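Local coordinates for protein glycinin A3B4 subunit (Glycine max, PDB 2D5F) that serves as a seed storage protein, an 11S globulin whose two-cupin subunits assemble into hexamers that presumably hold nitrogen and carbon for the germinating seedling, at the interface of chains A and B and the interface of chains A and C. Numbering follows the deposited sequence. Chains: chain A/B/C, glycinin A3B4 subunit.

Contact 1: the interface of chains A and B. Residues chain A 381-382, 455-456, 459, 481, 491; chain B 216-218.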
loop_
_atom_site.group_PDB
_atom_site.type_symbol
_atom_site.label_atom_id
_atom_site.label_comp_id
_atom_site.label_asym_id
_atom_site.label_seq_id
_atom_site.Cartn_x
_atom_site.Cartn_y
_atom_site.Cartn_z
ATOM N N SER A 381 19.162 -0.373 30.330
ATOM C CA SER A 381 18.231 0.293 31.231
ATOM C C SER A 381 16.757 0.004 30.968
ATOM O O SER A 381 16.379 -0.413 29.871
ATOM C CB SER A 381 18.497 1.812 31.258
ATOM O OG SER A 381 18.298 2.430 30.005
ATOM N N PRO A 382 15.906 0.216 31.984
ATOM C CA PRO A 382 14.463 -0.025 31.882
ATOM C C PRO A 382 13.836 0.382 30.559
ATOM O O PRO A 382 13.851 1.557 30.186
ATOM C CB PRO A 382 13.901 0.771 33.052
ATOM C CG PRO A 382 14.973 0.610 34.083
ATOM C CD PRO A 382 16.232 0.841 33.281
ATOM N N ILE A 455 13.132 4.260 29.320
ATOM C CA ILE A 455 12.750 5.337 30.214
ATOM C C ILE A 455 13.642 6.564 30.232
ATOM O O ILE A 455 13.133 7.672 30.347
ATOM C CB ILE A 455 12.509 4.781 31.637
ATOM C CG1 ILE A 455 11.238 3.918 31.613
ATOM C CG2 ILE A 455 12.329 5.912 32.636
ATOM C CD1 ILE A 455 10.899 3.216 32.930
ATOM N N LYS A 456 14.954 6.395 30.103
ATOM C CA LYS A 456 15.844 7.561 30.081
ATOM C C LYS A 456 15.389 8.527 28.983
ATOM O O LYS A 456 15.272 9.741 29.197
ATOM C CB LYS A 456 17.295 7.138 29.812
ATOM C CG LYS A 456 17.960 6.381 30.952
ATOM C CD LYS A 456 19.359 5.898 30.576
ATOM C CE LYS A 456 20.275 7.064 30.205
ATOM N NZ LYS A 456 21.641 6.610 29.804
ATOM N N PHE A 459 12.252 10.496 29.844
ATOM C CA PHE A 459 12.470 11.655 30.706
ATOM C C PHE A 459 12.825 12.866 29.851
ATOM O O PHE A 459 12.353 13.979 30.101
ATOM C CB PHE A 459 13.621 11.395 31.693
ATOM C CG PHE A 459 13.316 10.352 32.733
ATOM C CD1 PHE A 459 14.324 9.512 33.201
ATOM C CD2 PHE A 459 12.035 10.212 33.252
ATOM C CE1 PHE A 459 14.060 8.549 34.170
ATOM C CE2 PHE A 459 11.759 9.249 34.226
ATOM C CZ PHE A 459 12.772 8.417 34.683
ATOM N N LEU A 481 18.577 13.936 35.611
ATOM C CA LEU A 481 17.999 12.858 34.814
ATOM C C LEU A 481 18.076 13.103 33.314
ATOM O O LEU A 481 18.449 12.215 32.551
ATOM C CB LEU A 481 16.528 12.649 35.184
ATOM C CG LEU A 481 16.158 11.951 36.489
ATOM C CD1 LEU A 481 14.645 11.877 36.604
ATOM C CD2 LEU A 481 16.762 10.554 36.507
ATOM N N VAL A 491 23.973 1.283 29.401
ATOM C CA VAL A 491 24.680 1.998 30.460
ATOM C C VAL A 491 25.843 1.269 31.133
ATOM O O VAL A 491 25.746 0.095 31.493
ATOM C CB VAL A 491 23.688 2.417 31.573
ATOM C CG1 VAL A 491 24.428 3.113 32.703
ATOM C CG2 VAL A 491 22.615 3.328 30.999
ATOM N N SER B 216 21.053 2.652 36.660
ATOM C CA SER B 216 20.457 2.719 35.323
ATOM C C SER B 216 20.420 4.114 34.722
ATOM O O SER B 216 20.775 4.309 33.558
ATOM C CB SER B 216 19.024 2.178 35.353
ATOM O OG SER B 216 19.011 0.777 35.476
ATOM N N PHE B 217 19.982 5.074 35.528
ATOM C CA PHE B 217 19.840 6.457 35.109
ATOM C C PHE B 217 21.030 7.344 35.474
ATOM O O PHE B 217 20.955 8.568 35.349
ATOM C CB PHE B 217 18.563 7.028 35.730
ATOM C CG PHE B 217 17.327 6.204 35.454
ATOM C CD1 PHE B 217 16.346 6.044 36.433
ATOM C CD2 PHE B 217 17.128 5.616 34.207
ATOM C CE1 PHE B 217 15.183 5.315 36.175
ATOM C CE2 PHE B 217 15.969 4.885 33.940
ATOM C CZ PHE B 217 14.993 4.734 34.930
ATOM N N ASN B 218 22.122 6.737 35.929
ATOM C CA ASN B 218 23.311 7.502 36.305
ATOM C C ASN B 218 22.926 8.629 37.266
ATOM O O ASN B 218 23.346 9.773 37.096
ATOM C CB ASN B 218 23.971 8.103 35.054
ATOM C CG ASN B 218 24.548 7.042 34.116
ATOM O OD1 ASN B 218 24.795 7.304 32.932
ATOM N ND2 ASN B 218 24.778 5.846 34.643
#

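Contact 2: the interface of chains A and B. Residues chain A 7-10, 425, 428; chain B 155-157, 161.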
loop_
_atom_site.group_PDB
_atom_site.type_symbol
_atom_site.label_atom_id
_atom_site.label_comp_id
_atom_site.label_asym_id
_atom_site.label_seq_id
_atom_site.Cartn_x
_atom_site.Cartn_y
_atom_site.Cartn_z
ATOM N N ASN A 7 -7.595 -13.968 29.794
ATOM C CA ASN A 7 -6.657 -13.420 30.816
ATOM C C ASN A 7 -5.354 -14.208 30.797
ATOM O O ASN A 7 -4.677 -14.338 31.818
ATOM C CB ASN A 7 -7.289 -13.507 32.207
ATOM C CG ASN A 7 -8.625 -12.788 32.286
ATOM O OD1 ASN A 7 -9.311 -12.836 33.308
ATOM N ND2 ASN A 7 -8.999 -12.116 31.202
ATOM N N GLU A 8 -5.005 -14.723 29.625
ATOM C CA GLU A 8 -3.794 -15.516 29.458
ATOM C C GLU A 8 -2.524 -14.762 29.840
ATOM O O GLU A 8 -1.516 -15.373 30.180
ATOM C CB GLU A 8 -3.693 -15.999 28.009
ATOM C CG GLU A 8 -5.028 -16.462 27.439
ATOM C CD GLU A 8 -4.900 -17.148 26.088
ATOM O OE1 GLU A 8 -5.945 -17.384 25.443
ATOM O OE2 GLU A 8 -3.759 -17.460 25.677
ATOM N N CYS A 9 -2.567 -13.436 29.791
ATOM C CA CYS A 9 -1.393 -12.648 30.135
ATOM C C CYS A 9 -1.458 -12.002 31.511
ATOM O O CYS A 9 -0.542 -11.280 31.912
ATOM C CB CYS A 9 -1.154 -11.572 29.085
ATOM S SG CYS A 9 -0.614 -12.198 27.466
ATOM N N GLN A 10 -2.545 -12.247 32.229
ATOM C CA GLN A 10 -2.688 -11.702 33.568
ATOM C C GLN A 10 -1.835 -12.616 34.437
ATOM O O GLN A 10 -2.349 -13.370 35.262
ATOM C CB GLN A 10 -4.156 -11.748 33.994
ATOM C CG GLN A 10 -4.506 -10.810 35.135
ATOM C CD GLN A 10 -5.939 -10.310 35.044
ATOM O OE1 GLN A 10 -6.889 -11.100 35.029
ATOM N NE2 GLN A 10 -6.100 -8.990 34.974
ATOM N N PRO A 425 6.158 -9.927 28.261
ATOM C CA PRO A 425 4.897 -9.472 27.669
ATOM C C PRO A 425 4.911 -8.016 27.213
ATOM O O PRO A 425 5.584 -7.169 27.798
ATOM C CB PRO A 425 3.884 -9.695 28.795
ATOM C CG PRO A 425 4.483 -10.832 29.578
ATOM C CD PRO A 425 5.938 -10.437 29.624
ATOM N N PHE A 428 5.323 -4.572 29.334
ATOM C CA PHE A 428 5.950 -4.811 30.635
ATOM C C PHE A 428 7.355 -4.205 30.564
ATOM O O PHE A 428 8.043 -4.318 29.543
ATOM C CB PHE A 428 6.059 -6.313 30.945
ATOM C CG PHE A 428 4.773 -6.948 31.417
ATOM C CD1 PHE A 428 4.804 -7.990 32.342
ATOM C CD2 PHE A 428 3.540 -6.538 30.918
ATOM C CE1 PHE A 428 3.631 -8.615 32.764
ATOM C CE2 PHE A 428 2.355 -7.157 31.332
ATOM C CZ PHE A 428 2.401 -8.198 32.259
ATOM N N GLN B 155 -1.635 -7.412 22.172
ATOM C CA GLN B 155 -1.288 -8.831 22.155
ATOM C C GLN B 155 -1.291 -9.474 23.542
ATOM O O GLN B 155 -0.850 -10.613 23.704
ATOM C CB GLN B 155 0.075 -9.032 21.489
ATOM C CG GLN B 155 0.236 -8.292 20.175
ATOM C CD GLN B 155 1.505 -8.672 19.444
ATOM O OE1 GLN B 155 2.560 -8.823 20.046
ATOM N NE2 GLN B 155 1.408 -8.817 18.129
ATOM N N LEU B 156 -1.781 -8.745 24.542
ATOM C CA LEU B 156 -1.855 -9.282 25.900
ATOM C C LEU B 156 -3.189 -10.021 26.007
ATOM O O LEU B 156 -3.304 -11.177 25.606
ATOM C CB LEU B 156 -1.768 -8.146 26.924
ATOM C CG LEU B 156 -0.434 -7.389 26.929
ATOM C CD1 LEU B 156 -0.470 -6.246 27.929
ATOM C CD2 LEU B 156 0.693 -8.355 27.276
ATOM N N ASP B 157 -4.192 -9.366 26.569
ATOM C CA ASP B 157 -5.515 -9.963 26.644
ATOM C C ASP B 157 -6.525 -8.838 26.711
ATOM O O ASP B 157 -6.147 -7.674 26.835
ATOM C CB ASP B 157 -5.647 -10.937 27.827
ATOM C CG ASP B 157 -5.205 -10.343 29.141
ATOM O OD1 ASP B 157 -4.466 -11.041 29.863
ATOM O OD2 ASP B 157 -5.596 -9.200 29.459
ATOM N N ARG B 161 -5.442 -2.117 30.822
ATOM C CA ARG B 161 -4.253 -1.998 31.664
ATOM C C ARG B 161 -3.637 -0.624 31.507
ATOM O O ARG B 161 -3.600 -0.073 30.405
ATOM C CB ARG B 161 -3.196 -3.045 31.290
ATOM C CG ARG B 161 -3.702 -4.460 31.223
ATOM C CD ARG B 161 -2.560 -5.449 31.090
ATOM N NE ARG B 161 -3.073 -6.780 30.790
ATOM C CZ ARG B 161 -2.520 -7.907 31.219
ATOM N NH1 ARG B 161 -1.430 -7.866 31.975
ATOM N NH2 ARG B 161 -3.063 -9.071 30.898
#

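Contact 3: the interface of chains A and C. Residues chain A 343, 370, 445, 450-452; chain C 321, 324-325.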
loop_
_atom_site.group_PDB
_atom_site.type_symbol
_atom_site.label_atom_id
_atom_site.label_comp_id
_atom_site.label_asym_id
_atom_site.label_seq_id
_atom_site.Cartn_x
_atom_site.Cartn_y
_atom_site.Cartn_z
ATOM N N PHE A 343 22.886 -0.001 18.084
ATOM C CA PHE A 343 23.124 0.751 19.322
ATOM C C PHE A 343 24.480 0.265 19.846
ATOM O O PHE A 343 24.770 -0.933 19.803
ATOM C CB PHE A 343 22.059 0.429 20.368
ATOM C CG PHE A 343 20.783 1.206 20.209
ATOM C CD1 PHE A 343 20.700 2.526 20.642
ATOM C CD2 PHE A 343 19.651 0.603 19.675
ATOM C CE1 PHE A 343 19.502 3.236 20.551
ATOM C CE2 PHE A 343 18.446 1.305 19.581
ATOM C CZ PHE A 343 18.374 2.623 20.022
ATOM N N GLN A 370 15.970 -8.947 17.959
ATOM C CA GLN A 370 17.104 -8.110 18.327
ATOM C C GLN A 370 18.157 -9.019 18.932
ATOM O O GLN A 370 17.834 -10.071 19.485
ATOM C CB GLN A 370 16.711 -7.029 19.345
ATOM C CG GLN A 370 15.928 -5.871 18.748
ATOM C CD GLN A 370 15.716 -4.735 19.730
ATOM O OE1 GLN A 370 15.305 -4.957 20.867
ATOM N NE2 GLN A 370 15.983 -3.506 19.289
ATOM N N LYS A 445 10.360 -11.091 18.702
ATOM C CA LYS A 445 9.232 -10.207 18.974
ATOM C C LYS A 445 8.135 -10.457 17.950
ATOM O O LYS A 445 8.404 -10.530 16.754
ATOM C CB LYS A 445 9.704 -8.752 18.942
ATOM C CG LYS A 445 10.785 -8.478 19.984
ATOM C CD LYS A 445 11.138 -7.004 20.074
ATOM C CE LYS A 445 12.277 -6.772 21.069
ATOM N NZ LYS A 445 12.647 -5.325 21.195
ATOM N N ALA A 450 8.692 -4.333 15.532
ATOM C CA ALA A 450 8.551 -4.079 16.964
ATOM C C ALA A 450 9.287 -2.811 17.355
ATOM O O ALA A 450 10.430 -2.588 16.942
ATOM C CB ALA A 450 9.095 -5.263 17.763
ATOM N N VAL A 451 8.627 -1.976 18.147
ATOM C CA VAL A 451 9.209 -0.719 18.598
ATOM C C VAL A 451 9.334 -0.730 20.120
ATOM O O VAL A 451 8.426 -1.171 20.812
ATOM C CB VAL A 451 8.328 0.480 18.170
ATOM C CG1 VAL A 451 8.812 1.751 18.832
ATOM C CG2 VAL A 451 8.364 0.629 16.652
ATOM N N SER A 452 10.465 -0.258 20.629
ATOM C CA SER A 452 10.672 -0.201 22.069
ATOM C C SER A 452 10.942 1.239 22.478
ATOM O O SER A 452 11.143 2.109 21.637
ATOM C CB SER A 452 11.859 -1.073 22.482
ATOM O OG SER A 452 13.073 -0.536 21.988
ATOM N N GLY C 321 12.692 2.996 19.380
ATOM C CA GLY C 321 11.849 3.917 18.642
ATOM C C GLY C 321 12.287 4.017 17.194
ATOM O O GLY C 321 12.543 2.999 16.550
ATOM N N GLU C 324 15.358 2.084 15.879
ATOM C CA GLU C 324 15.298 0.669 15.523
ATOM C C GLU C 324 14.926 0.374 14.078
ATOM O O GLU C 324 15.260 -0.687 13.550
ATOM C CB GLU C 324 14.323 -0.051 16.448
ATOM C CG GLU C 324 14.706 0.047 17.906
ATOM C CD GLU C 324 13.580 -0.369 18.818
ATOM O OE1 GLU C 324 12.477 0.210 18.692
ATOM O OE2 GLU C 324 13.800 -1.266 19.656
ATOM N N ASN C 325 14.235 1.306 13.436
ATOM C CA ASN C 325 13.823 1.095 12.059
ATOM C C ASN C 325 14.375 2.136 11.088
ATOM O O ASN C 325 15.540 2.060 10.680
ATOM C CB ASN C 325 12.291 1.054 11.976
ATOM C CG ASN C 325 11.630 2.147 12.792
ATOM O OD1 ASN C 325 11.673 2.130 14.020
ATOM N ND2 ASN C 325 11.016 3.106 12.111
HETATM O O HOH W 1 12.754 -3.901 18.690
#

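Contact 1: the interface of chains A and B
B:Phe217 pushes its benzyl group into a hydrophobic pocket of chain A, and A:Phe459 meets it edge-on. CE1 of A:Phe459 points at the middle of one face of the B:Phe217 ring, the planes at 77° and the centroids 5.2 Å apart. Aliphatic groups line the rim of this ring. CG2 of A:Ile455 lies 3.7 Å from CZ of B:Phe217, and CG of A:Lys456 lies 3.4 Å from its CD2. The lysine stem runs antiparallel to the phenylalanine side chain and bends at its third torsion (60°), just past the CG that touches the ring. At the root of the ring, CD2 of A:Leu481 approaches CB of B:Phe217 at 4.0 Å.

Around it, CD of A:Pro382 packs 3.7 Å from CB of B:Ser216, and CG1 of A:Val491 meets the amide ND2 of B:Asn218 tip to tip. No hydrogen bond crosses here, leaving shape and apolar burial to carry the contact. In the second shell, CD1 of A:Leu481 sits over the centre of one face of the A:Phe459 ring and the backbone O of A:Ile455 above the other, toward its rim, which probably steadies the edge presented to chain B. Helices 455-461 and 475-483 of chain A thus form a socket for the loop that follows helix 210-216 of chain B.

Contact 2: the interface of chains A and B
A:Cys9 meets B:Asp157 and B:Leu156 in a loop-to-loop contact that holds the N-terminal segment of chain A against its neighbour. The polar part centres on the carboxylate of B:Asp157, whose OD1 accepts the backbone N-H of A:Cys9 at 3.1 Å through the anti lone pair, bent to 139° at the hydrogen. Within chain B, the guanidinium NH2 of B:Arg161 donates to OD2 of B:Asp157 at 2.9 Å, almost straight and close to the guanidinium plane, meeting OD2 on its syn side, somewhat out of the carboxylate plane. The same nitrogen forms a salt bridge with OD1 of B:Asp157, and this double hold probably fixes the rotation of the carboxylate that faces A:Cys9. The acid reaches both partners with CG between its own backbone N and carbonyl carbon (chi1 51°).

Among apolar contacts, SG of A:Cys9 rests 3.5 Å from CA of B:Leu156, and the branch CD2 of B:Leu156 touches CB of A:Pro425 at 3.8 Å.

At an aromatic edge, the extended B:Arg161 side chain brings NH1 to the rim of A:Phe428, in the ring plane and 3.9 Å from CZ, the guanidinium turned 47° from the ring. A:Pro425 backs this phenylalanine, its CB 3.7 Å above the centre of the A:Phe428 ring.

Contact 3: the interface of chains A and C
The start of strand 452-454, in the C-terminal cupin of chain A, receives the segment of chain C whose modelled part begins at C:Gly321, just after the Asn-Gly link at which 11S proglobulins are typically cleaved; this two-fold A-C interface is probably where two trimers meet in the hexamer. C:Glu324 carries the contact with both carboxylate oxygens. OE1 of C:Glu324 takes the backbone N-H of A:Ser452 on its syn lone pair, nearly straight at 2.8 Å. C:Gly321 N donates to OE1 of C:Glu324 (2.9 Å) from above the carboxylate plane and also reaches the backbone O of A:Ser452. The hydroxyl OG of A:Ser452, between its backbone N and carbonyl carbon (chi1 68°), donates to OE2 of C:Glu324 at 2.5 Å, likewise from above the plane. A:Gln370 NE2 adds a weak bond to OE2.

NZ of A:Lys445 lies 4.5 Å from OE2 of C:Glu324, and water 1 bridges the two and also meets the backbone O of A:Ala450. An alanine in place of C:Glu324 would probably leave the N-H and hydroxyl of A:Ser452 without their acceptors, C:Gly321 N short of a partner, and A:Lys445 without a nearby opposite charge. A:Lys445 NZ also donates at 2.7 Å to OE1 of A:Gln370, standing 61° out of that amide plane.

Contact 1 and contact 2 belong to one interface, between chains A and B, the centres of their C-alpha atoms about 25 Å apart; the C-alpha centre of contact 3, which faces chain C, lies about 17 Å from that of contact 1 and 20 Å from that of contact 2. Strand 452-454 runs straight into helix 455-461, so a short C-terminal span of chain A joins contacts 1 and 3, whereas contact 2 brings in its N-terminal segment. The A-C interface is two-fold symmetric and the A-B interface is not, as expected if A and B are trimer neighbours and C belongs to the opposing trimer.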